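Local coordinates for protein TqaA (Penicillium aethiopicum, PDB 5DLK) that probably takes part in nonribosomal peptide synthesis, this chain being the terminal condensation-like domain thought to release the peptide by macrocyclization, at residues Val305-Thr309 with Leu384-Gln389; His308-Arg313 with Thr327-Val331. One frame throughout, in Å; residues are numbered along the deposited sequence. Where two conformers were deposited one is given.

Contact 1: Val305-Thr309 with Leu384-Gln389; sequences VFGHT and LSLIVQ. With EDO (1,2-ethanediol), chain H.
Gly307 and Ile387, with His308 and Val388 one step on, form parallel bridges between neighbouring inner strands of a six-stranded mixed sheet, in the second half of the condensation-like domain. The ladder alternates: Gly307 N donates to Leu386 O at 2.8 Å, Val388 N to Gly307 O, and Thr309 N to Val388 O. Gly307 O is approached by Val388 N from above its carbonyl plane, 39° out of it, and also receives a CA-H contact from Ile387. Side chains divide between the two faces. On one, Val388 CG2 meets the ring of Phe306 obliquely, 4.0 Å from CE2, beneath helix 283-299; His308 lies on this face too, and in the conformer described its ND1 is hydrogen-bonded to Lys288 of that helix. This helix-on-sheet layering is part of the chloramphenicol acetyltransferase-like fold of condensation domains. On the other face, Leu384 lays CD1 against Gly307 CA at 3.8 Å, while its backbone N binds O1 of an ethanediol, probably a crystallisation additive. Thr309 holds OG1 beside its own backbone N (chi1 -53°), which directs the hydroxyl to Gln389 OE1, a 2.8 Å hydrogen bond donated from 29° outside the amide plane. Ile387 CG2 packs against the same OG1 at 3.7 Å.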
loop_
_atom_site.group_PDB
_atom_site.type_symbol
_atom_site.label_atom_id
_atom_site.label_comp_id
_atom_site.label_asym_id
_atom_site.label_seq_id
_atom_site.Cartn_x
_atom_site.Cartn_y
_atom_site.Cartn_z
ATOM N N VAL A 305 8.993 -13.556 -15.331
ATOM C CA VAL A 305 7.777 -13.005 -14.752
ATOM C C VAL A 305 8.053 -12.706 -13.297
ATOM O O VAL A 305 8.572 -13.562 -12.586
ATOM C CB VAL A 305 6.559 -13.965 -14.860
ATOM C CG1 VAL A 305 5.320 -13.311 -14.219
ATOM C CG2 VAL A 305 6.275 -14.292 -16.340
ATOM N N PHE A 306 7.775 -11.485 -12.861
ATOM C CA PHE A 306 7.898 -11.184 -11.430
ATOM C C PHE A 306 6.740 -10.269 -11.027
ATOM O O PHE A 306 5.965 -9.827 -11.871
ATOM C CB PHE A 306 9.281 -10.562 -11.101
ATOM C CG PHE A 306 9.653 -9.366 -11.952
ATOM C CD1 PHE A 306 10.208 -9.531 -13.221
ATOM C CD2 PHE A 306 9.427 -8.078 -11.491
ATOM C CE1 PHE A 306 10.556 -8.424 -14.006
ATOM C CE2 PHE A 306 9.763 -6.964 -12.270
ATOM C CZ PHE A 306 10.321 -7.136 -13.531
ATOM N N GLY A 307 6.583 -10.004 -9.743
ATOM C CA GLY A 307 5.450 -9.187 -9.336
ATOM C C GLY A 307 5.797 -7.711 -9.314
ATOM O O GLY A 307 6.973 -7.341 -9.167
ATOM N N HIS A 308 4.797 -6.858 -9.514
ATOM C CA HIS A 308 5.007 -5.433 -9.278
ATOM C C HIS A 308 3.714 -4.797 -8.785
ATOM O O HIS A 308 2.630 -5.351 -8.947
ATOM C CB HIS A 308 5.557 -4.710 -10.526
ATOM C CG HIS A 308 4.530 -4.397 -11.576
ATOM N ND1 HIS A 308 4.493 -3.187 -12.237
ATOM C CD2 HIS A 308 3.531 -5.144 -12.105
ATOM C CE1 HIS A 308 3.506 -3.194 -13.117
ATOM N NE2 HIS A 308 2.900 -4.368 -13.049
ATOM N N THR A 309 3.857 -3.655 -8.124
ATOM C CA THR A 309 2.736 -2.925 -7.554
ATOM C C THR A 309 2.154 -1.939 -8.555
ATOM O O THR A 309 2.892 -1.162 -9.173
ATOM C CB THR A 309 3.162 -2.158 -6.289
ATOM O OG1 THR A 309 3.794 -3.066 -5.390
ATOM C CG2 THR A 309 1.946 -1.526 -5.632
ATOM N N LEU A 384 3.543 -14.319 -5.414
ATOM C CA LEU A 384 4.659 -13.612 -6.061
ATOM C C LEU A 384 5.861 -13.631 -5.128
ATOM O O LEU A 384 5.740 -13.273 -3.956
ATOM C CB LEU A 384 4.274 -12.174 -6.407
ATOM C CG LEU A 384 3.094 -12.083 -7.360
ATOM C CD1 LEU A 384 2.531 -10.659 -7.391
ATOM C CD2 LEU A 384 3.540 -12.482 -8.759
ATOM N N SER A 385 7.020 -14.030 -5.634
ATOM C CA SER A 385 8.173 -14.205 -4.756
ATOM C C SER A 385 9.064 -12.966 -4.736
ATOM O O SER A 385 9.907 -12.810 -3.842
ATOM C CB SER A 385 8.978 -15.429 -5.184
ATOM O OG SER A 385 9.400 -15.287 -6.522
ATOM N N LEU A 386 8.896 -12.118 -5.748
ATOM C CA LEU A 386 9.598 -10.844 -5.858
ATOM C C LEU A 386 8.608 -9.786 -6.287
ATOM O O LEU A 386 7.866 -9.977 -7.255
ATOM C CB LEU A 386 10.751 -10.925 -6.872
ATOM C CG LEU A 386 11.462 -9.595 -7.104
ATOM C CD1 LEU A 386 12.295 -9.221 -5.880
ATOM C CD2 LEU A 386 12.349 -9.677 -8.358
ATOM N N ILE A 387 8.554 -8.679 -5.553
ATOM C CA ILE A 387 7.639 -7.609 -5.904
ATOM C C ILE A 387 8.395 -6.291 -5.975
ATOM O O ILE A 387 9.035 -5.880 -5.009
ATOM C CB ILE A 387 6.486 -7.473 -4.893
ATOM C CG1 ILE A 387 5.783 -8.822 -4.717
ATOM C CG2 ILE A 387 5.515 -6.344 -5.333
ATOM C CD1 ILE A 387 4.607 -8.801 -3.747
ATOM N N VAL A 388 8.300 -5.634 -7.124
ATOM C CA VAL A 388 8.949 -4.350 -7.339
ATOM C C VAL A 388 7.919 -3.233 -7.245
ATOM O O VAL A 388 6.892 -3.242 -7.945
ATOM C CB VAL A 388 9.637 -4.300 -8.687
ATOM C CG1 VAL A 388 10.216 -2.911 -8.945
ATOM C CG2 VAL A 388 10.718 -5.392 -8.741
ATOM N N GLN A 389 8.187 -2.278 -6.361
ATOM C CA GLN A 389 7.254 -1.176 -6.120
ATOM C C GLN A 389 7.984 0.159 -6.253
ATOM O O GLN A 389 8.761 0.535 -5.363
ATOM C CB GLN A 389 6.629 -1.283 -4.733
ATOM C CG GLN A 389 5.573 -0.195 -4.453
ATOM C CD GLN A 389 4.711 -0.525 -3.247
ATOM O OE1 GLN A 389 4.288 -1.678 -3.056
ATOM N NE2 GLN A 389 4.423 0.487 -2.433
HETATM C C1 EDO H . 1.924 -11.854 -3.028
HETATM O O1 EDO H . 1.666 -13.104 -3.666
HETATM C C2 EDO H . 1.024 -10.791 -3.649
HETATM O O2 EDO H . -0.365 -11.096 -3.447
#

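Contact 2: His308-Arg313 with Thr327-Val331; sequences HTVNGR and TLNFV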
loop_
_atom_site.group_PDB
_atom_site.type_symbol
_atom_site.label_atom_id
_atom_site.label_comp_id
_atom_site.label_asym_id
_atom_site.label_seq_id
_atom_site.Cartn_x
_atom_site.Cartn_y
_atom_site.Cartn_z
ATOM N N HIS A 308 4.797 -6.858 -9.514
ATOM C CA HIS A 308 5.007 -5.433 -9.278
ATOM C C HIS A 308 3.714 -4.797 -8.785
ATOM O O HIS A 308 2.630 -5.351 -8.947
ATOM C CB HIS A 308 5.557 -4.710 -10.526
ATOM C CG HIS A 308 4.530 -4.397 -11.576
ATOM N ND1 HIS A 308 4.493 -3.187 -12.237
ATOM C CD2 HIS A 308 3.531 -5.144 -12.105
ATOM C CE1 HIS A 308 3.506 -3.194 -13.117
ATOM N NE2 HIS A 308 2.900 -4.368 -13.049
ATOM N N THR A 309 3.857 -3.655 -8.124
ATOM C CA THR A 309 2.736 -2.925 -7.554
ATOM C C THR A 309 2.154 -1.939 -8.555
ATOM O O THR A 309 2.892 -1.162 -9.173
ATOM C CB THR A 309 3.162 -2.158 -6.289
ATOM O OG1 THR A 309 3.794 -3.066 -5.390
ATOM C CG2 THR A 309 1.946 -1.526 -5.632
ATOM N N VAL A 310 0.832 -2.013 -8.743
ATOM C CA VAL A 310 0.096 -1.066 -9.563
ATOM C C VAL A 310 -0.865 -0.308 -8.656
ATOM O O VAL A 310 -1.225 -0.801 -7.581
ATOM C CB VAL A 310 -0.683 -1.777 -10.712
ATOM C CG1 VAL A 310 0.341 -2.482 -11.672
ATOM C CG2 VAL A 310 -1.694 -2.777 -10.141
ATOM N N ASN A 311 -1.294 0.884 -9.059
ATOM C CA ASN A 311 -2.054 1.690 -8.104
ATOM C C ASN A 311 -3.552 1.359 -8.076
ATOM O O ASN A 311 -4.248 1.712 -7.115
ATOM C CB ASN A 311 -1.829 3.194 -8.356
ATOM C CG ASN A 311 -2.286 3.649 -9.739
ATOM O OD1 ASN A 311 -3.309 3.201 -10.262
ATOM N ND2 ASN A 311 -1.526 4.560 -10.329
ATOM N N GLY A 312 -4.039 0.646 -9.093
ATOM C CA GLY A 312 -5.413 0.156 -9.087
ATOM C C GLY A 312 -6.466 1.246 -9.254
ATOM O O GLY A 312 -7.641 1.049 -8.921
ATOM N N ARG A 313 -6.056 2.391 -9.782
ATOM C CA ARG A 313 -6.967 3.527 -9.888
ATOM C C ARG A 313 -7.195 3.924 -11.331
ATOM O O ARG A 313 -7.379 5.098 -11.654
ATOM C CB ARG A 313 -6.419 4.692 -9.069
ATOM C CG ARG A 313 -6.217 4.232 -7.621
ATOM C CD ARG A 313 -5.781 5.303 -6.636
ATOM N NE ARG A 313 -6.937 5.966 -6.056
ATOM C CZ ARG A 313 -7.407 5.802 -4.820
ATOM N NH1 ARG A 313 -6.831 4.997 -3.935
ATOM N NH2 ARG A 313 -8.474 6.483 -4.472
ATOM N N THR A 327 -6.273 0.553 -2.784
ATOM C CA THR A 327 -6.610 -0.010 -4.094
ATOM C C THR A 327 -5.393 -0.614 -4.788
ATOM O O THR A 327 -5.500 -1.089 -5.940
ATOM C CB THR A 327 -7.226 1.034 -5.030
ATOM O OG1 THR A 327 -6.256 2.037 -5.362
ATOM C CG2 THR A 327 -8.466 1.678 -4.380
ATOM N N LEU A 328 -4.242 -0.566 -4.117
ATOM C CA LEU A 328 -3.010 -1.198 -4.609
ATOM C C LEU A 328 -3.254 -2.627 -5.026
ATOM O O LEU A 328 -4.047 -3.322 -4.405
ATOM C CB LEU A 328 -1.908 -1.207 -3.524
ATOM C CG LEU A 328 -1.258 0.083 -3.052
ATOM C CD1 LEU A 328 -0.206 -0.252 -2.012
ATOM C CD2 LEU A 328 -0.633 0.820 -4.229
ATOM N N ASN A 329 -2.546 -3.080 -6.060
ATOM C CA ASN A 329 -2.583 -4.478 -6.412
ATOM C C ASN A 329 -1.178 -4.960 -6.714
ATOM O O ASN A 329 -0.321 -4.171 -7.118
ATOM C CB ASN A 329 -3.511 -4.713 -7.611
ATOM C CG ASN A 329 -4.043 -6.114 -7.645
ATOM O OD1 ASN A 329 -3.799 -6.894 -6.732
ATOM N ND2 ASN A 329 -4.774 -6.455 -8.703
ATOM N N PHE A 330 -0.943 -6.244 -6.487
ATOM C CA PHE A 330 0.347 -6.856 -6.806
ATOM C C PHE A 330 0.089 -7.867 -7.914
ATOM O O PHE A 330 -0.600 -8.863 -7.686
ATOM C CB PHE A 330 0.937 -7.501 -5.576
ATOM C CG PHE A 330 0.825 -6.621 -4.359
ATOM C CD1 PHE A 330 1.617 -5.484 -4.249
ATOM C CD2 PHE A 330 -0.113 -6.899 -3.369
ATOM C CE1 PHE A 330 1.524 -4.650 -3.128
ATOM C CE2 PHE A 330 -0.221 -6.061 -2.241
ATOM C CZ PHE A 330 0.601 -4.938 -2.142
ATOM N N VAL A 331 0.583 -7.568 -9.112
ATOM C CA VAL A 331 0.214 -8.364 -10.301
ATOM C C VAL A 331 1.471 -8.775 -11.074
ATOM O O VAL A 331 2.553 -8.192 -10.878
ATOM C CB VAL A 331 -0.747 -7.585 -11.231
ATOM C CG1 VAL A 331 -2.057 -7.193 -10.492
ATOM C CG2 VAL A 331 -0.047 -6.364 -11.854
#
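Thr327 carries OG1 in the cleft between its backbone N and carbonyl carbon (chi1 66°), and from there the hydroxyl donates to Asn311 O at 2.7 Å, almost straight onto the carbonyl (C=O...OG1 164°). Arg313 passes this hydroxyl with CG 3.2 Å from Thr327 OG1, and beyond CD the side chain bends at chi3 (89°), carrying the guanidinium back towards Thr327. The guanidinium is held by the backbone oxygens of Ile320 and Leu323 and by a salt bridge to Asp182, whose carboxylate also takes Thr327 N. Asp182 occupies the aspartate position of the condensation-domain HHxxxDG motif, which here begins with serine; this aspartate commonly pairs with an arginine, as it does here with Arg313. Its neighbour Gly183 and Asn311 both contact 4'-phosphopantetheine in another structure of this protein, though none is bound here. Asn311 forms an Asx turn: its OD1 accepts Arg313 N at 2.9 Å, and Gly312 follows with a positive phi. Before the turn, strands 303-310 and 329-336 run antiparallel. His308 and Val331 exchange two bonds, as do Val310 and Asn329, with Val310 N to Asn329 O at 2.9 Å; Thr309 and Phe330 are the non-hydrogen-bonded pair between them. Beyond the backbone, Val310 CG2 lies 3.7 Å from Asn329 CB, the two side chains running alongside, and Val310 CG1 meets Val331 CG2 at 3.9 Å. On the opposite face Phe330 turns its ring edge to Thr309 OG1, CD1 at 3.4 Å, and meets Trp423 edge-to-face. Thr309 CG2 reaches across to Leu328 CD2 at 3.8 Å.

Strand 303-310 belongs to both contacts: contact 1 pairs it in parallel with 386-390, contact 2 antiparallel with the outermost strand 329-336. Both are largely buried, contact 2 nearer the chain centre (about 8 Å against 14 Å). Contact 1 lies mostly within the sheet, with Leu384 reaching it from the loop before strand 386-390; it is backbone ladder, apolar cover and one side-chain hydrogen bond, Thr309 to Gln389. Contact 2 leaves the sheet at a turn and becomes polar, with a salt bridge from Arg313 to Asp182 and hydrogen bonds to the backbone and side-chain oxygens of Asn311. Thr309 and His308 lie in both ladders. Leu384 CD1 lies 3.6 Å from Phe330 O, across the shared strand.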